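Local coordinates for leucine-rich-repeat protein (Methanosarcina barkeri, PDB 4WNR) that binds GDP and magnesium through the Roc G domain of a larger Roco protein that probably also acts as a serine/threonine kinase, at residues Trp81-Phe94 against Leu193-Ile205. Sequence-based numbering, arbitrary orientation.
With SO4 (sulfate ion), chain F.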
ATOM      1  N   TRP A  81       1.779   6.565  12.546  1.00 76.59           N
ATOM      2  CA  TRP A  81       2.214   6.226  13.901  1.00 77.23           C
ATOM      3  C   TRP A  81       3.692   6.561  14.084  1.00 78.61           C
ATOM      4  O   TRP A  81       4.435   6.671  13.111  1.00 78.49           O
ATOM      5  CB  TRP A  81       1.974   4.733  14.153  1.00 76.77           C
ATOM      6  CG  TRP A  81       2.265   4.268  15.552  1.00 75.35           C
ATOM      7  CD1 TRP A  81       1.698   4.727  16.704  1.00 74.92           C
ATOM      8  CD2 TRP A  81       3.179   3.234  15.937  1.00 74.70           C
ATOM      9  NE1 TRP A  81       2.208   4.049  17.785  1.00 74.46           N
ATOM     10  CE2 TRP A  81       3.118   3.127  17.342  1.00 74.06           C
ATOM     11  CE3 TRP A  81       4.046   2.391  15.232  1.00 75.06           C
ATOM     12  CZ2 TRP A  81       3.891   2.210  18.056  1.00 74.39           C
ATOM     13  CZ3 TRP A  81       4.814   1.478  15.942  1.00 75.13           C
ATOM     14  CH2 TRP A  81       4.731   1.396  17.341  1.00 74.90           C
ATOM     15  N   GLY A  82       4.110   6.735  15.333  1.00 80.56           N
ATOM     16  CA  GLY A  82       5.512   7.005  15.641  1.00 82.87           C
ATOM     17  C   GLY A  82       5.911   6.620  17.053  1.00 84.84           C
ATOM     18  O   GLY A  82       5.071   6.550  17.952  1.00 85.23           O
ATOM     19  N   PHE A  83       7.202   6.358  17.232  1.00 86.50           N
ATOM     20  CA  PHE A  83       7.775   6.076  18.548  1.00 87.83           C
ATOM     21  C   PHE A  83       9.223   6.551  18.595  1.00 90.91           C
ATOM     22  O   PHE A  83       9.883   6.652  17.559  1.00 88.93           O
ATOM     23  CB  PHE A  83       7.685   4.582  18.879  1.00 87.07           C
ATOM     24  CG  PHE A  83       8.452   3.698  17.936  1.00 86.48           C
ATOM     25  CD1 PHE A  83       7.888   3.284  16.738  1.00 86.83           C
ATOM     26  CD2 PHE A  83       9.733   3.265  18.254  1.00 85.84           C
ATOM     27  CE1 PHE A  83       8.591   2.463  15.870  1.00 86.95           C
ATOM     28  CE2 PHE A  83      10.441   2.445  17.391  1.00 85.59           C
ATOM     29  CZ  PHE A  83       9.869   2.043  16.198  1.00 86.42           C
ATOM     30  N   LYS A  84       9.709   6.840  19.798  1.00 94.81           N
ATOM     31  CA  LYS A  84      11.061   7.365  19.977  1.00 96.18           C
ATOM     32  C   LYS A  84      11.995   6.291  20.530  1.00 96.12           C
ATOM     33  O   LYS A  84      11.833   5.846  21.666  1.00 96.15           O
ATOM     34  CB  LYS A  84      11.043   8.582  20.905  1.00 97.12           C
ATOM     35  CG  LYS A  84      12.319   9.406  20.857  1.00 99.20           C
ATOM     36  CD  LYS A  84      12.185  10.709  21.627  1.00100.09           C
ATOM     37  CE  LYS A  84      13.410  11.592  21.441  1.00100.57           C
ATOM     38  NZ  LYS A  84      13.295  12.876  22.188  1.00100.48           N
ATOM     39  N   ASP A  85      12.954   5.866  19.712  1.00 97.25           N
ATOM     40  CA  ASP A  85      14.011   4.962  20.159  1.00 99.07           C
ATOM     41  C   ASP A  85      15.249   5.794  20.432  1.00100.94           C
ATOM     42  O   ASP A  85      15.873   6.303  19.496  1.00100.63           O
ATOM     43  CB  ASP A  85      14.330   3.924  19.086  1.00 99.17           C
ATOM     44  CG  ASP A  85      15.578   3.118  19.408  1.00100.02           C
ATOM     45  OD1 ASP A  85      15.550   2.343  20.389  1.00100.30           O
ATOM     46  OD2 ASP A  85      16.586   3.255  18.678  1.00 98.97           O
ATOM     47  N   LYS A  86      15.605   5.931  21.707  1.00102.57           N
ATOM     48  CA  LYS A  86      16.731   6.772  22.098  1.00101.74           C
ATOM     49  C   LYS A  86      16.512   8.179  21.529  1.00101.67           C
ATOM     50  O   LYS A  86      15.448   8.766  21.737  1.00100.29           O
ATOM     51  CB  LYS A  86      18.052   6.144  21.636  1.00101.65           C
ATOM     52  CG  LYS A  86      18.498   4.988  22.510  1.00100.86           C
ATOM     53  CD  LYS A  86      19.463   4.076  21.778  1.00100.56           C
ATOM     54  CE  LYS A  86      19.635   2.763  22.518  1.00100.47           C
ATOM     55  NZ  LYS A  86      20.308   1.742  21.670  1.00100.76           N
ATOM     56  N   ASP A  87      17.497   8.717  20.814  1.00103.02           N
ATOM     57  CA  ASP A  87      17.345  10.028  20.191  1.00105.20           C
ATOM     58  C   ASP A  87      16.391   9.992  18.993  1.00105.41           C
ATOM     59  O   ASP A  87      15.567  10.893  18.822  1.00103.60           O
ATOM     60  CB  ASP A  87      18.707  10.566  19.740  1.00106.86           C
ATOM     61  CG  ASP A  87      18.672  12.056  19.408  1.00108.01           C
ATOM     62  OD1 ASP A  87      17.642  12.723  19.664  1.00107.81           O
ATOM     63  OD2 ASP A  87      19.690  12.567  18.892  1.00107.97           O
ATOM     64  N   LYS A  88      16.507   8.941  18.181  1.00104.92           N
ATOM     65  CA  LYS A  88      15.831   8.866  16.883  1.00103.00           C
ATOM     66  C   LYS A  88      14.306   8.880  16.994  1.00101.33           C
ATOM     67  O   LYS A  88      13.723   8.118  17.768  1.00100.15           O
ATOM     68  CB  LYS A  88      16.267   7.605  16.130  1.00103.62           C
ATOM     69  CG  LYS A  88      17.735   7.588  15.729  1.00104.75           C
ATOM     70  CD  LYS A  88      18.152   6.235  15.167  1.00105.95           C
ATOM     71  CE  LYS A  88      17.541   5.970  13.799  1.00106.11           C
ATOM     72  NZ  LYS A  88      18.018   4.688  13.207  1.00105.45           N
ATOM     73  N   GLU A  89      13.677   9.753  16.212  1.00100.02           N
ATOM     74  CA  GLU A  89      12.221   9.820  16.114  1.00 99.45           C
ATOM     75  C   GLU A  89      11.765   8.933  14.953  1.00 96.97           C
ATOM     76  O   GLU A  89      11.927   9.293  13.786  1.00 97.87           O
ATOM     77  CB  GLU A  89      11.765  11.270  15.900  1.00101.12           C
ATOM     78  CG  GLU A  89      10.253  11.484  15.933  1.00103.83           C
ATOM     79  CD  GLU A  89       9.636  11.242  17.302  1.00106.30           C
ATOM     80  OE1 GLU A  89      10.274  11.582  18.323  1.00106.64           O
ATOM     81  OE2 GLU A  89       8.501  10.718  17.359  1.00107.88           O
ATOM     82  N   ILE A  90      11.206   7.771  15.282  1.00 93.47           N
ATOM     83  CA  ILE A  90      10.757   6.812  14.271  1.00 89.82           C
ATOM     84  C   ILE A  90       9.349   7.170  13.804  1.00 87.28           C
ATOM     85  O   ILE A  90       8.480   7.493  14.615  1.00 85.99           O
ATOM     86  CB  ILE A  90      10.762   5.359  14.798  1.00 89.69           C
ATOM     87  CG1 ILE A  90      12.120   4.998  15.420  1.00 89.83           C
ATOM     88  CG2 ILE A  90      10.399   4.381  13.687  1.00 89.30           C
ATOM     89  CD1 ILE A  90      13.310   5.124  14.488  1.00 89.89           C
ATOM     90  N   LYS A  91       9.140   7.105  12.491  1.00 84.97           N
ATOM     91  CA  LYS A  91       7.851   7.427  11.873  1.00 83.20           C
ATOM     92  C   LYS A  91       7.350   6.237  11.052  1.00 80.45           C
ATOM     93  O   LYS A  91       8.084   5.689  10.230  1.00 78.27           O
ATOM     94  CB  LYS A  91       7.989   8.671  10.994  1.00 83.29           C
ATOM     95  CG  LYS A  91       8.256   9.949  11.780  1.00 84.87           C
ATOM     96  CD  LYS A  91       9.095  10.952  10.998  1.00 86.50           C
ATOM     97  CE  LYS A  91       8.294  11.658   9.916  1.00 86.70           C
ATOM     98  NZ  LYS A  91       7.456  12.762  10.461  1.00 87.62           N
ATOM     99  N   VAL A  92       6.101   5.842  11.287  1.00 78.50           N
ATOM    100  CA  VAL A  92       5.527   4.648  10.663  1.00 76.77           C
ATOM    101  C   VAL A  92       4.209   4.977   9.969  1.00 74.73           C
ATOM    102  O   VAL A  92       3.367   5.684  10.521  1.00 73.67           O
ATOM    103  CB  VAL A  92       5.282   3.538  11.706  1.00 77.02           C
ATOM    104  CG1 VAL A  92       4.699   2.294  11.052  1.00 77.47           C
ATOM    105  CG2 VAL A  92       6.576   3.190  12.428  1.00 76.54           C
ATOM    106  N   ASN A  93       4.042   4.445   8.761  1.00 73.84           N
ATOM    107  CA  ASN A  93       2.807   4.603   7.991  1.00 73.10           C
ATOM    108  C   ASN A  93       2.092   3.261   7.826  1.00 70.90           C
ATOM    109  O   ASN A  93       2.478   2.444   6.988  1.00 69.19           O
ATOM    110  CB  ASN A  93       3.116   5.207   6.621  1.00 74.07           C
ATOM    111  CG  ASN A  93       3.773   6.573   6.719  1.00 74.65           C
ATOM    112  OD1 ASN A  93       3.433   7.378   7.586  1.00 75.20           O
ATOM    113  ND2 ASN A  93       4.717   6.844   5.822  1.00 74.94           N
ATOM    114  N   PHE A  94       1.061   3.036   8.638  1.00 69.64           N
ATOM    115  CA  PHE A  94       0.276   1.803   8.569  1.00 68.78           C
ATOM    116  C   PHE A  94      -0.749   1.885   7.446  1.00 67.05           C
ATOM    117  O   PHE A  94      -1.547   2.819   7.402  1.00 64.31           O
ATOM    118  CB  PHE A  94      -0.447   1.534   9.890  1.00 68.53           C
ATOM    119  CG  PHE A  94       0.450   1.029  10.987  1.00 67.31           C
ATOM    120  CD1 PHE A  94       0.964  -0.258  10.945  1.00 66.36           C
ATOM    121  CD2 PHE A  94       0.761   1.836  12.072  1.00 67.35           C
ATOM    122  CE1 PHE A  94       1.782  -0.727  11.960  1.00 66.85           C
ATOM    123  CE2 PHE A  94       1.577   1.372  13.088  1.00 66.73           C
ATOM    124  CZ  PHE A  94       2.089   0.090  13.033  1.00 66.66           C
ATOM    125  N   LEU A 193       7.887  -5.787  16.569  1.00 75.11           N
ATOM    126  CA  LEU A 193       7.614  -4.842  15.485  1.00 74.96           C
ATOM    127  C   LEU A 193       8.550  -3.639  15.574  1.00 75.52           C
ATOM    128  O   LEU A 193       9.199  -3.277  14.591  1.00 74.17           O
ATOM    129  CB  LEU A 193       6.152  -4.378  15.524  1.00 74.93           C
ATOM    130  CG  LEU A 193       5.696  -3.393  14.441  1.00 74.34           C
ATOM    131  CD1 LEU A 193       5.884  -3.966  13.045  1.00 74.18           C
ATOM    132  CD2 LEU A 193       4.242  -3.006  14.663  1.00 74.92           C
ATOM    133  N   LYS A 194       8.617  -3.035  16.758  1.00 76.19           N
ATOM    134  CA  LYS A 194       9.514  -1.903  17.010  1.00 77.13           C
ATOM    135  C   LYS A 194      10.970  -2.254  16.701  1.00 78.26           C
ATOM    136  O   LYS A 194      11.695  -1.451  16.116  1.00 79.69           O
ATOM    137  CB  LYS A 194       9.404  -1.441  18.468  1.00 77.72           C
ATOM    138  CG  LYS A 194       8.105  -0.730  18.808  1.00 78.70           C
ATOM    139  CD  LYS A 194       7.950  -0.569  20.314  1.00 80.15           C
ATOM    140  CE  LYS A 194       6.609   0.046  20.689  1.00 81.33           C
ATOM    141  NZ  LYS A 194       6.562   1.511  20.419  1.00 82.49           N
ATOM    142  N   LYS A 195      11.383  -3.459  17.086  1.00 77.94           N
ATOM    143  CA  LYS A 195      12.768  -3.897  16.912  1.00 79.46           C
ATOM    144  C   LYS A 195      13.113  -4.114  15.440  1.00 78.80           C
ATOM    145  O   LYS A 195      14.174  -3.695  14.983  1.00 79.32           O
ATOM    146  CB  LYS A 195      13.035  -5.174  17.719  1.00 81.91           C
ATOM    147  CG  LYS A 195      14.501  -5.592  17.760  1.00 84.26           C
ATOM    148  CD  LYS A 195      14.894  -6.207  19.099  1.00 86.44           C
ATOM    149  CE  LYS A 195      14.249  -7.566  19.336  1.00 87.57           C
ATOM    150  NZ  LYS A 195      14.889  -8.648  18.536  1.00 87.61           N
ATOM    151  N   GLU A 196      12.213  -4.763  14.707  1.00 80.31           N
ATOM    152  CA  GLU A 196      12.421  -5.036  13.279  1.00 80.34           C
ATOM    153  C   GLU A 196      12.261  -3.786  12.407  1.00 79.39           C
ATOM    154  O   GLU A 196      12.859  -3.703  11.334  1.00 76.94           O
ATOM    155  CB  GLU A 196      11.473  -6.139  12.799  1.00 80.69           C
ATOM    156  CG  GLU A 196      11.773  -7.516  13.381  1.00 81.30           C
ATOM    157  CD  GLU A 196      13.135  -8.060  12.976  1.00 82.91           C
ATOM    158  OE1 GLU A 196      13.599  -7.764  11.854  1.00 84.90           O
ATOM    159  OE2 GLU A 196      13.746  -8.790  13.785  1.00 82.87           O
ATOM    160  N   LEU A 197      11.457  -2.829  12.866  1.00 79.53           N
ATOM    161  CA  LEU A 197      11.294  -1.548  12.168  1.00 79.94           C
ATOM    162  C   LEU A 197      12.594  -0.742  12.139  1.00 82.36           C
ATOM    163  O   LEU A 197      12.885  -0.062  11.155  1.00 84.62           O
ATOM    164  CB  LEU A 197      10.178  -0.710  12.804  1.00 79.59           C
ATOM    165  CG  LEU A 197       8.744  -1.038  12.371  1.00 78.97           C
ATOM    166  CD1 LEU A 197       7.740  -0.414  13.327  1.00 78.39           C
ATOM    167  CD2 LEU A 197       8.479  -0.574  10.945  1.00 79.06           C
ATOM    168  N   LEU A 198      13.365  -0.819  13.220  1.00 83.82           N
ATOM    169  CA  LEU A 198      14.665  -0.147  13.302  1.00 83.42           C
ATOM    170  C   LEU A 198      15.714  -0.783  12.385  1.00 83.80           C
ATOM    171  O   LEU A 198      16.637  -0.107  11.935  1.00 84.99           O
ATOM    172  CB  LEU A 198      15.178  -0.159  14.744  1.00 83.22           C
ATOM    173  CG  LEU A 198      14.334   0.599  15.773  1.00 83.54           C
ATOM    174  CD1 LEU A 198      14.702   0.177  17.187  1.00 83.20           C
ATOM    175  CD2 LEU A 198      14.488   2.103  15.602  1.00 84.59           C
ATOM    176  N   LYS A 199      15.559  -2.076  12.107  1.00 84.83           N
ATOM    177  CA  LYS A 199      16.551  -2.846  11.350  1.00 86.34           C
ATOM    178  C   LYS A 199      16.333  -2.859   9.828  1.00 87.50           C
ATOM    179  O   LYS A 199      17.102  -3.499   9.108  1.00 86.85           O
ATOM    180  CB  LYS A 199      16.592  -4.289  11.867  1.00 87.35           C
ATOM    181  CG  LYS A 199      17.087  -4.422  13.299  1.00 88.90           C
ATOM    182  CD  LYS A 199      16.880  -5.826  13.847  1.00 90.03           C
ATOM    183  CE  LYS A 199      17.771  -6.844  13.152  1.00 91.24           C
ATOM    184  NZ  LYS A 199      17.677  -8.189  13.786  1.00 92.38           N
ATOM    185  N   VAL A 200      15.305  -2.167   9.339  1.00 89.48           N
ATOM    186  CA  VAL A 200      15.050  -2.109   7.891  1.00 91.83           C
ATOM    187  C   VAL A 200      16.181  -1.352   7.190  1.00 94.74           C
ATOM    188  O   VAL A 200      16.757  -0.424   7.759  1.00 95.79           O
ATOM    189  CB  VAL A 200      13.682  -1.474   7.540  1.00 91.39           C
ATOM    190  CG1 VAL A 200      12.545  -2.266   8.168  1.00 91.29           C
ATOM    191  CG2 VAL A 200      13.616  -0.011   7.956  1.00 91.47           C
ATOM    192  N   GLU A 201      16.484  -1.751   5.957  1.00 97.67           N
ATOM    193  CA  GLU A 201      17.680  -1.274   5.249  1.00100.31           C
ATOM    194  C   GLU A 201      17.721   0.239   5.029  1.00100.47           C
ATOM    195  O   GLU A 201      18.788   0.848   5.124  1.00102.77           O
ATOM    196  CB  GLU A 201      17.838  -1.993   3.905  1.00102.25           C
ATOM    197  CG  GLU A 201      18.203  -3.467   4.034  1.00104.60           C
ATOM    198  CD  GLU A 201      18.838  -4.036   2.777  1.00106.67           C
ATOM    199  OE1 GLU A 201      18.343  -5.069   2.274  1.00108.45           O
ATOM    200  OE2 GLU A 201      19.830  -3.453   2.288  1.00106.84           O
ATOM    201  N   HIS A 202      16.570   0.844   4.747  1.00 99.32           N
ATOM    202  CA  HIS A 202      16.511   2.281   4.445  1.00100.94           C
ATOM    203  C   HIS A 202      16.262   3.161   5.679  1.00101.26           C
ATOM    204  O   HIS A 202      15.942   4.345   5.551  1.00101.60           O
ATOM    205  CB  HIS A 202      15.472   2.564   3.350  1.00102.28           C
ATOM    206  CG  HIS A 202      14.057   2.577   3.837  1.00101.55           C
ATOM    207  ND1 HIS A 202      13.341   1.426   4.081  1.00101.60           N
ATOM    208  CD2 HIS A 202      13.219   3.605   4.110  1.00100.42           C
ATOM    209  CE1 HIS A 202      12.128   1.744   4.492  1.00102.29           C
ATOM    210  NE2 HIS A 202      12.028   3.060   4.517  1.00101.39           N
ATOM    211  N   MET A 203      16.426   2.585   6.866  1.00101.40           N
ATOM    212  CA  MET A 203      16.331   3.344   8.113  1.00101.74           C
ATOM    213  C   MET A 203      17.624   4.128   8.351  1.00102.84           C
ATOM    214  O   MET A 203      17.596   5.250   8.861  1.00103.99           O
ATOM    215  CB  MET A 203      16.065   2.407   9.297  1.00100.83           C
ATOM    216  CG  MET A 203      15.120   2.983  10.337  1.00100.97           C
ATOM    217  SD  MET A 203      13.448   3.149   9.683  1.00101.10           S
ATOM    218  CE  MET A 203      12.640   4.002  11.031  1.00100.26           C
ATOM    219  N   GLN A 204      18.749   3.524   7.976  1.00102.84           N
ATOM    220  CA  GLN A 204      20.066   4.151   8.107  1.00103.54           C
ATOM    221  C   GLN A 204      20.357   5.155   6.988  1.00102.47           C
ATOM    222  O   GLN A 204      21.252   5.990   7.125  1.00103.19           O
ATOM    223  CB  GLN A 204      21.161   3.079   8.129  1.00105.35           C
ATOM    224  CG  GLN A 204      21.033   2.076   9.268  1.00107.42           C
ATOM    225  CD  GLN A 204      21.188   2.718  10.637  1.00109.56           C
ATOM    226  OE1 GLN A 204      22.169   3.418  10.897  1.00109.34           O
ATOM    227  NE2 GLN A 204      20.223   2.481  11.522  1.00110.86           N
ATOM    228  N   ILE A 205      19.611   5.068   5.887  1.00100.02           N
ATOM    229  CA  ILE A 205      19.784   5.986   4.756  1.00 98.57           C
ATOM    230  C   ILE A 205      19.365   7.405   5.150  1.00 97.19           C
ATOM    231  O   ILE A 205      18.394   7.597   5.885  1.00 95.29           O
ATOM    232  CB  ILE A 205      18.997   5.515   3.509  1.00 98.89           C
ATOM    233  CG1 ILE A 205      19.586   4.196   2.989  1.00 99.27           C
ATOM    234  CG2 ILE A 205      19.030   6.572   2.407  1.00 98.67           C
ATOM    235  CD1 ILE A 205      18.805   3.553   1.859  1.00 99.42           C
TER
HETATM  236  S   SO4 F 705      13.207 -12.056  19.322  1.00128.64           S
HETATM  237  O1  SO4 F 705      13.993 -11.781  20.545  1.00128.83           O
HETATM  238  O2  SO4 F 705      13.643 -13.339  18.727  1.00129.17           O
HETATM  239  O3  SO4 F 705      11.768 -12.131  19.660  1.00128.18           O
HETATM  240  O4  SO4 F 705      13.428 -10.967  18.346  1.00128.59           O
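The ammonium NZ of Lys194 rests between two aromatic residues, 3.6 Å from Trp81 CH2 and 3.6 Å from Phe83 CB. Its aliphatic chain slides over one face of the Phe83 ring, running the opposite way: CG of Lys194 stands 4.1 Å from the Phe83 centroid, 8° off the ring normal, a CH-pi contact. Ile90 CB covers the opposite face, so the phenyl is sandwiched between its own hairpin and the helix. This placement follows from chi1 of 62°, which sets Phe83 CG between backbone N and carbonyl carbon. Deeper in, Leu197 CD1 meets both Phe83 CE1 (3.9 Å) and Val92 CG2 (3.9 Å), while Leu198 CD2 packs on Ile90 CD1 and Met203 CE on Ile90 CG2. At the far end, Leu193 CD2 reaches the edge of the Phe94 ring, 4.1 Å from CZ. Replacing Phe83 by an alanine is likely to leave a gap between Ile90 CB and Lys194 CG and let the lysine chain turn. The axis of helix 193-198 makes 102° with strand 88-94, as where the last helix of a Ras-like G domain packs near its second and third strands. No hydrogen bond or salt bridge joins the segments; methyl and ring contacts hold the core, with Lys194, Lys88 and Gln204 at its margin.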